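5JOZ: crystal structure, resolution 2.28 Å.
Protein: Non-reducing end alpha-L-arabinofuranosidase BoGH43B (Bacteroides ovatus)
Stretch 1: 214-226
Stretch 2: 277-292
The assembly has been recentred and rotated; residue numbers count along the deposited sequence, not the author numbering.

Stretch 1 214-226: YEPSPVNPVLSNM
Stretch 2, residues 277-292: WDADGWPKVGKDGVVQ

Trp 282 (chi1 -67°, m; chi2 109°) anchors the apolar centre, its CA-to-CB bond pointing toward stretch 1. Over one face of its indole lie Ser 217 CA, 3.6 Å from the centroid of the six-membered ring, and Pro 218 CD, 3.3 Å from that of the five-membered ring; both sit within 12° of the ring normal, so their C-H groups meet the pi cloud in CH-pi contacts. Ser 217 and Pro 218 open a type I turn ending at Asn 220, and Val 219 N donates to Ser 217 OG (3.0 Å) within it. Val 219 (m) sets CG2 4.0 Å from Trp 282 CB. A second type I turn, Asp 278 to Gly 281, leads into the tryptophan, whose N donates to Asp 278 OD1 (2.9 Å). Farther along, Leu 223 (chi1 48°, chi2 89°) packs CD2 against Val 285 CG2 (3.9 Å) and CB against Val 291 CG2 (4.2 Å), both valines being t.

Both chains pass from this centre in the same order, Ser 217 CA lying 6.5 Å from Trp 282 CA, Val 222 CA 4.6 Å from Lys 284 CA, Leu 223 CA 4.1 Å from Gly 289 CA and Asn 225 CA 5.1 Å from Val 290 CA. Val 285 N donates to Val 222 O (3.1 Å, 174°), and Ser 224 N to Gly 289 O (2.7 Å). Gly 289 sits at phi/psi 81/7, a positive phi that by itself favours glycine; an ideal CB would point toward stretch 1 and lie 3.6 Å from Pro 221 O, contact distance and no clash.

At the polar edge, Lys 284 extends t, t, t before chi4 turns to 78° (p), and NZ donates to Val 219 O (3.0 Å) and Pro 221 O (2.8 Å), carbonyls flanking the cis Asn 220-Pro 221 peptide. Asn 225 (m, chi2 25°) pairs its amide with Val 291 backbone: OD1 accepts from N (2.9 Å), ND2 donates to O (3.2 Å). Water 1 bridges Ser 217 OG (2.6 Å) and Pro 283 O (2.8 Å), donating to the latter.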

# COMPACT_ATOMS: atom_id res chain seq x y z
N TYR A 214 -24.51 -7.16 -21.31
CA TYR A 214 -23.15 -7.68 -21.43
C TYR A 214 -23.18 -9.19 -21.45
O TYR A 214 -24.00 -9.81 -20.76
CB TYR A 214 -22.26 -7.20 -20.28
CG TYR A 214 -21.88 -5.74 -20.37
CD1 TYR A 214 -22.81 -4.74 -20.06
CD2 TYR A 214 -20.61 -5.36 -20.78
CE1 TYR A 214 -22.47 -3.40 -20.15
CE2 TYR A 214 -20.26 -4.02 -20.87
CZ TYR A 214 -21.19 -3.04 -20.55
OH TYR A 214 -20.85 -1.72 -20.63
N GLU A 215 -22.28 -9.78 -22.23
CA GLU A 215 -22.12 -11.22 -22.31
C GLU A 215 -20.70 -11.60 -21.90
O GLU A 215 -19.76 -10.85 -22.15
CB GLU A 215 -22.43 -11.70 -23.73
CG GLU A 215 -23.92 -11.69 -24.05
CD GLU A 215 -24.23 -11.93 -25.52
OE1 GLU A 215 -23.35 -12.41 -26.27
OE2 GLU A 215 -25.37 -11.66 -25.92
N PRO A 216 -20.53 -12.78 -21.27
CA PRO A 216 -19.25 -13.13 -20.68
C PRO A 216 -18.22 -13.60 -21.70
O PRO A 216 -18.58 -14.05 -22.79
CB PRO A 216 -19.62 -14.27 -19.73
CG PRO A 216 -20.76 -14.97 -20.43
CD PRO A 216 -21.49 -13.90 -21.20
N SER A 217 -16.95 -13.51 -21.35
CA SER A 217 -15.88 -14.05 -22.18
C SER A 217 -15.95 -15.57 -22.19
O SER A 217 -16.19 -16.19 -21.15
CB SER A 217 -14.50 -13.64 -21.66
OG SER A 217 -13.47 -14.27 -22.39
N PRO A 218 -15.72 -16.18 -23.37
CA PRO A 218 -15.58 -17.64 -23.44
C PRO A 218 -14.23 -18.16 -22.93
O PRO A 218 -14.05 -19.37 -22.81
CB PRO A 218 -15.74 -17.94 -24.94
CG PRO A 218 -15.26 -16.71 -25.63
CD PRO A 218 -15.53 -15.55 -24.69
N VAL A 219 -13.27 -17.27 -22.68
CA VAL A 219 -11.98 -17.67 -22.14
C VAL A 219 -11.73 -16.99 -20.79
O VAL A 219 -10.59 -16.71 -20.43
CB VAL A 219 -10.84 -17.44 -23.15
CG1 VAL A 219 -11.10 -18.26 -24.42
CG2 VAL A 219 -10.62 -15.97 -23.48
N ASN A 220 -12.79 -16.76 -20.01
CA ASN A 220 -12.63 -16.44 -18.60
C ASN A 220 -11.94 -17.60 -17.85
O ASN A 220 -12.16 -18.76 -18.20
CB ASN A 220 -13.97 -16.10 -17.95
CG ASN A 220 -14.32 -14.62 -18.09
OD1 ASN A 220 -13.44 -13.78 -18.23
ND2 ASN A 220 -15.62 -14.31 -18.05
N PRO A 221 -11.09 -17.31 -16.86
CA PRO A 221 -10.73 -15.97 -16.41
C PRO A 221 -9.60 -15.33 -17.23
O PRO A 221 -8.86 -16.01 -17.95
CB PRO A 221 -10.24 -16.23 -14.99
CG PRO A 221 -9.62 -17.57 -15.06
CD PRO A 221 -10.31 -18.34 -16.15
N VAL A 222 -9.46 -14.01 -17.06
CA VAL A 222 -8.43 -13.25 -17.74
C VAL A 222 -7.06 -13.54 -17.11
O VAL A 222 -6.07 -13.78 -17.81
CB VAL A 222 -8.75 -11.74 -17.70
CG1 VAL A 222 -7.58 -10.91 -18.22
CG2 VAL A 222 -10.03 -11.46 -18.51
N LEU A 223 -7.02 -13.50 -15.79
CA LEU A 223 -5.82 -13.88 -15.05
C LEU A 223 -6.21 -14.46 -13.70
O LEU A 223 -7.15 -13.98 -13.07
CB LEU A 223 -4.80 -12.73 -14.92
CG LEU A 223 -5.34 -11.38 -14.46
CD1 LEU A 223 -5.33 -11.21 -12.95
CD2 LEU A 223 -4.50 -10.27 -15.08
N SER A 224 -5.52 -15.54 -13.32
CA SER A 224 -5.67 -16.18 -12.02
C SER A 224 -4.61 -17.25 -11.83
O SER A 224 -4.23 -17.91 -12.79
CB SER A 224 -7.03 -16.87 -11.89
OG SER A 224 -7.13 -17.45 -10.60
N ASN A 225 -4.14 -17.40 -10.58
CA ASN A 225 -3.27 -18.52 -10.16
C ASN A 225 -4.01 -19.58 -9.32
O ASN A 225 -3.38 -20.45 -8.71
CB ASN A 225 -2.04 -17.97 -9.43
CG ASN A 225 -1.10 -17.25 -10.36
OD1 ASN A 225 -1.52 -16.75 -11.39
ND2 ASN A 225 0.18 -17.19 -10.00
N MET A 226 -5.34 -19.48 -9.32
CA MET A 226 -6.27 -20.52 -8.86
C MET A 226 -5.90 -21.98 -9.20
O MET A 226 -5.91 -22.84 -8.33
CB MET A 226 -7.64 -20.17 -9.47
CG MET A 226 -8.82 -21.07 -9.18
SD MET A 226 -10.33 -20.23 -9.71
CE MET A 226 -9.99 -19.88 -11.44
N TRP A 277 -4.94 -10.75 -27.02
CA TRP A 277 -6.31 -10.81 -27.53
C TRP A 277 -6.44 -11.92 -28.55
O TRP A 277 -5.62 -12.01 -29.46
CB TRP A 277 -6.69 -9.49 -28.17
CG TRP A 277 -6.69 -8.38 -27.18
CD1 TRP A 277 -5.62 -7.65 -26.78
CD2 TRP A 277 -7.81 -7.90 -26.43
NE1 TRP A 277 -6.01 -6.73 -25.85
CE2 TRP A 277 -7.34 -6.87 -25.61
CE3 TRP A 277 -9.16 -8.25 -26.39
CZ2 TRP A 277 -8.17 -6.16 -24.75
CZ3 TRP A 277 -9.99 -7.55 -25.53
CH2 TRP A 277 -9.50 -6.51 -24.71
N ASP A 278 -7.44 -12.78 -28.39
CA ASP A 278 -7.70 -13.86 -29.35
C ASP A 278 -8.48 -13.32 -30.56
O ASP A 278 -8.86 -12.15 -30.60
CB ASP A 278 -8.38 -15.07 -28.68
CG ASP A 278 -9.86 -14.85 -28.37
OD1 ASP A 278 -10.45 -13.79 -28.67
OD2 ASP A 278 -10.46 -15.78 -27.79
N ALA A 279 -8.71 -14.20 -31.53
CA ALA A 279 -9.32 -13.83 -32.81
C ALA A 279 -10.72 -13.20 -32.70
O ALA A 279 -11.08 -12.38 -33.54
CB ALA A 279 -9.34 -15.04 -33.74
N ASP A 280 -11.49 -13.58 -31.68
CA ASP A 280 -12.83 -13.04 -31.45
C ASP A 280 -12.85 -11.75 -30.61
O ASP A 280 -13.92 -11.22 -30.32
CB ASP A 280 -13.73 -14.11 -30.81
CG ASP A 280 -13.86 -15.38 -31.67
OD1 ASP A 280 -13.93 -15.27 -32.92
OD2 ASP A 280 -13.90 -16.49 -31.09
N GLY A 281 -11.68 -11.24 -30.22
CA GLY A 281 -11.60 -10.01 -29.43
C GLY A 281 -11.75 -10.21 -27.93
O GLY A 281 -12.33 -9.37 -27.26
N TRP A 282 -11.18 -11.30 -27.40
CA TRP A 282 -11.22 -11.59 -25.96
C TRP A 282 -9.80 -11.68 -25.40
O TRP A 282 -8.95 -12.38 -25.96
CB TRP A 282 -11.98 -12.89 -25.69
CG TRP A 282 -13.44 -12.83 -26.00
CD1 TRP A 282 -14.08 -13.45 -27.03
CD2 TRP A 282 -14.46 -12.13 -25.27
NE1 TRP A 282 -15.42 -13.17 -27.00
CE2 TRP A 282 -15.69 -12.37 -25.93
CE3 TRP A 282 -14.45 -11.30 -24.13
CZ2 TRP A 282 -16.90 -11.83 -25.48
CZ3 TRP A 282 -15.65 -10.76 -23.68
CH2 TRP A 282 -16.87 -11.04 -24.36
N PRO A 283 -9.53 -10.99 -24.27
CA PRO A 283 -8.18 -10.94 -23.74
C PRO A 283 -7.86 -12.07 -22.75
O PRO A 283 -8.75 -12.55 -22.04
CB PRO A 283 -8.17 -9.60 -23.01
CG PRO A 283 -9.55 -9.52 -22.45
CD PRO A 283 -10.46 -10.25 -23.40
N LYS A 284 -6.60 -12.50 -22.71
CA LYS A 284 -6.15 -13.43 -21.69
C LYS A 284 -4.64 -13.32 -21.47
O LYS A 284 -3.89 -13.06 -22.41
CB LYS A 284 -6.52 -14.87 -22.08
CG LYS A 284 -6.42 -15.88 -20.93
CD LYS A 284 -6.68 -17.30 -21.40
CE LYS A 284 -6.84 -18.29 -20.24
NZ LYS A 284 -8.16 -18.25 -19.55
N VAL A 285 -4.21 -13.52 -20.23
CA VAL A 285 -2.78 -13.62 -19.93
C VAL A 285 -2.34 -15.05 -20.22
O VAL A 285 -2.80 -15.96 -19.55
CB VAL A 285 -2.50 -13.25 -18.45
CG1 VAL A 285 -1.06 -13.56 -18.06
CG2 VAL A 285 -2.85 -11.79 -18.21
N GLY A 286 -1.47 -15.23 -21.21
CA GLY A 286 -0.95 -16.56 -21.55
C GLY A 286 -2.03 -17.52 -22.05
O GLY A 286 -3.09 -17.09 -22.53
N LYS A 287 -1.75 -18.82 -21.95
CA LYS A 287 -2.70 -19.86 -22.35
C LYS A 287 -3.69 -20.18 -21.23
O LYS A 287 -4.83 -20.55 -21.50
CB LYS A 287 -1.95 -21.14 -22.77
N ASP A 288 -3.24 -20.02 -19.98
CA ASP A 288 -3.98 -20.51 -18.79
C ASP A 288 -4.37 -19.41 -17.78
O ASP A 288 -5.00 -19.71 -16.76
CB ASP A 288 -3.17 -21.63 -18.11
CG ASP A 288 -1.68 -21.27 -17.90
OD1 ASP A 288 -1.30 -20.08 -18.02
OD2 ASP A 288 -0.88 -22.20 -17.60
N GLY A 289 -4.00 -18.16 -18.05
CA GLY A 289 -4.30 -17.05 -17.16
C GLY A 289 -3.35 -16.89 -15.98
O GLY A 289 -3.60 -16.04 -15.13
N VAL A 290 -2.26 -17.66 -15.94
CA VAL A 290 -1.37 -17.69 -14.77
C VAL A 290 -0.31 -16.62 -14.87
O VAL A 290 0.44 -16.55 -15.86
CB VAL A 290 -0.70 -19.08 -14.61
CG1 VAL A 290 0.30 -19.08 -13.44
CG2 VAL A 290 -1.76 -20.16 -14.40
N VAL A 291 -0.24 -15.77 -13.85
CA VAL A 291 0.77 -14.70 -13.76
C VAL A 291 2.08 -15.35 -13.31
O VAL A 291 2.14 -15.96 -12.24
CB VAL A 291 0.30 -13.56 -12.82
CG1 VAL A 291 1.42 -12.56 -12.53
CG2 VAL A 291 -0.89 -12.84 -13.45
N GLN A 292 3.11 -15.23 -14.16
CA GLN A 292 4.37 -15.98 -14.03
C GLN A 292 5.44 -15.15 -13.33
O GLN A 292 5.32 -13.92 -13.21
CB GLN A 292 4.90 -16.40 -15.42
CG GLN A 292 3.97 -17.26 -16.28
CD GLN A 292 3.67 -18.65 -15.71
OE1 GLN A 292 2.59 -19.21 -15.94
NE2 GLN A 292 4.61 -19.23 -14.96
O HOH W 1 -11.20 -13.60 -21.26